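Local coordinates for protein putative ATP binding component of ABC-transporter (Escherichia coli, PDB 2R5O) that probably serves as the ATP-hydrolysing component of an ABC transporter exporting O-antigen polysaccharide, this chain being its carbohydrate-binding C-terminal domain, at residues A[75-81]-A[120-126]. Numbering follows the deposited sequence.
Sequences LMKVVFE and RGDVRVF
Residues 75-80 and 123-126 are extended neighbouring strands running antiparallel, their axes 4.7 Å apart at closest approach and 163° between directions. Leu75 CD2 touches Val125 CG1 (3.9 Å), and Leu75 CA makes a CA-H...O contact with Phe126 O (3.2 Å). Met76 and Phe126 form a hydrogen-bonded pair, with Met76 N to Phe126 O and Phe126 N to Met76 O both 2.9 Å. Lys77 lies opposite Val125 in a non-hydrogen-bonded pair (CA-CA 4.4 Å); its aliphatic CG packs 3.8 Å from Val123 CG1, while NZ leads away to the carbonyls of Ser22 and Glu25. Val78 and Arg124 repeat the paired bonds, Val78 N to Arg124 O and Arg124 N to Val78 O, each 2.9 Å. In this immunoglobulin-like domain, strand 71-80 lies between strands 48-57 and 123-131 of one sheet, and Met76, Phe80 and Phe126 face strand 137-147 of the other. Val79 pairs with Val123, CG2 to CG2 4.1 Å, on the Lys77 face. Phe80 (chi1 m) brings CZ to 4.1 Å from Phe126 CE2, edge to edge; its N donates to Asp122 O (2.9 Å), and its O accepts from Gly121 N (2.8 Å), where positive phi (90°) suits glycine. Beyond the strand, Glu81 O receives a weak bond from Arg120 NH1 (3.4 Å), whereas Arg124 NH2 bridges to Asp122 OD2 at 2.8 Å.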
# COMPACT_ATOMS: atom_id res chain seq x y z
N LEU A 75 -11.54 7.37 14.34
CA LEU A 75 -12.86 7.27 14.99
C LEU A 75 -13.77 8.38 14.51
O LEU A 75 -13.33 9.53 14.36
CB LEU A 75 -12.75 7.35 16.52
CG LEU A 75 -11.90 6.25 17.16
CD1 LEU A 75 -10.45 6.67 17.34
CD2 LEU A 75 -12.52 5.78 18.46
N MET A 76 -15.03 8.04 14.30
CA MET A 76 -16.05 9.02 13.93
C MET A 76 -17.27 8.86 14.82
O MET A 76 -17.66 7.74 15.14
CB MET A 76 -16.43 8.88 12.44
CG MET A 76 -16.70 7.43 11.98
SD MET A 76 -17.23 7.22 10.26
CE MET A 76 -18.89 7.72 10.49
N LYS A 77 -17.86 9.98 15.23
CA LYS A 77 -19.05 9.99 16.07
C LYS A 77 -20.23 10.48 15.25
O LYS A 77 -20.13 11.51 14.57
CB LYS A 77 -18.84 10.90 17.27
CG LYS A 77 -20.04 10.89 18.22
CD LYS A 77 -19.76 11.56 19.57
CE LYS A 77 -19.76 13.06 19.44
NZ LYS A 77 -19.88 13.76 20.77
N VAL A 78 -21.34 9.76 15.33
CA VAL A 78 -22.53 10.03 14.52
C VAL A 78 -23.76 10.12 15.41
O VAL A 78 -23.94 9.28 16.30
CB VAL A 78 -22.78 8.92 13.49
CG1 VAL A 78 -23.96 9.27 12.59
CG2 VAL A 78 -21.52 8.67 12.67
N VAL A 79 -24.62 11.10 15.13
CA VAL A 79 -25.96 11.15 15.72
C VAL A 79 -26.98 10.82 14.65
O VAL A 79 -26.92 11.34 13.54
CB VAL A 79 -26.25 12.52 16.42
CG1 VAL A 79 -26.16 13.73 15.47
CG2 VAL A 79 -27.64 12.50 17.08
N PHE A 80 -27.90 9.91 14.97
CA PHE A 80 -28.93 9.43 14.04
C PHE A 80 -30.26 10.08 14.34
O PHE A 80 -30.68 10.13 15.49
CB PHE A 80 -29.02 7.91 14.13
CG PHE A 80 -27.75 7.23 13.69
CD1 PHE A 80 -27.53 6.94 12.34
CD2 PHE A 80 -26.75 6.95 14.59
CE1 PHE A 80 -26.37 6.36 11.92
CE2 PHE A 80 -25.57 6.36 14.17
CZ PHE A 80 -25.39 6.05 12.84
N GLU A 81 -30.90 10.61 13.30
CA GLU A 81 -32.18 11.32 13.44
C GLU A 81 -33.39 10.38 13.28
O GLU A 81 -34.50 10.74 13.66
CB GLU A 81 -32.22 12.50 12.46
CG GLU A 81 -31.37 13.70 12.96
CD GLU A 81 -30.04 13.89 12.25
OE1 GLU A 81 -29.00 13.45 12.80
OE2 GLU A 81 -30.03 14.51 11.17
N ARG A 120 -33.64 6.23 16.49
CA ARG A 120 -33.72 7.67 16.47
C ARG A 120 -33.12 8.25 17.74
O ARG A 120 -33.47 7.82 18.86
CB ARG A 120 -35.18 8.09 16.31
CG ARG A 120 -35.44 9.56 16.44
CD ARG A 120 -36.83 9.90 15.91
NE ARG A 120 -37.49 10.94 16.69
CZ ARG A 120 -37.19 12.23 16.67
NH1 ARG A 120 -36.19 12.68 15.91
NH2 ARG A 120 -37.87 13.08 17.43
N GLY A 121 -32.23 9.23 17.58
CA GLY A 121 -31.56 9.88 18.71
C GLY A 121 -30.26 9.25 19.14
O GLY A 121 -29.52 9.85 19.92
N ASP A 122 -29.97 8.04 18.67
CA ASP A 122 -28.76 7.36 19.10
C ASP A 122 -27.49 8.12 18.67
O ASP A 122 -27.44 8.70 17.58
CB ASP A 122 -28.69 5.95 18.53
CG ASP A 122 -29.56 4.95 19.25
OD1 ASP A 122 -30.23 5.30 20.25
OD2 ASP A 122 -29.55 3.78 18.78
N VAL A 123 -26.47 8.04 19.51
CA VAL A 123 -25.14 8.58 19.23
C VAL A 123 -24.21 7.38 19.29
O VAL A 123 -24.23 6.63 20.26
CB VAL A 123 -24.73 9.64 20.26
CG1 VAL A 123 -23.34 10.21 19.95
CG2 VAL A 123 -25.76 10.75 20.29
N ARG A 124 -23.42 7.18 18.23
CA ARG A 124 -22.53 6.02 18.14
C ARG A 124 -21.16 6.46 17.68
O ARG A 124 -21.03 7.40 16.91
CB ARG A 124 -23.06 5.01 17.12
CG ARG A 124 -24.45 4.50 17.36
CD ARG A 124 -24.52 3.53 18.51
NE ARG A 124 -25.90 3.07 18.71
CZ ARG A 124 -26.44 1.99 18.14
NH1 ARG A 124 -25.73 1.21 17.32
NH2 ARG A 124 -27.70 1.70 18.40
N VAL A 125 -20.15 5.73 18.11
CA VAL A 125 -18.79 5.92 17.65
C VAL A 125 -18.38 4.67 16.89
O VAL A 125 -18.65 3.53 17.30
CB VAL A 125 -17.85 6.18 18.83
CG1 VAL A 125 -16.40 6.24 18.36
CG2 VAL A 125 -18.24 7.48 19.53
N PHE A 126 -17.70 4.89 15.77
CA PHE A 126 -17.18 3.83 14.92
C PHE A 126 -15.70 4.02 14.73
O PHE A 126 -15.24 5.15 14.54
CB PHE A 126 -17.89 3.88 13.57
CG PHE A 126 -19.39 3.82 13.68
CD1 PHE A 126 -20.03 2.69 14.18
CD2 PHE A 126 -20.15 4.92 13.36
CE1 PHE A 126 -21.43 2.66 14.29
CE2 PHE A 126 -21.55 4.89 13.43
CZ PHE A 126 -22.17 3.76 13.90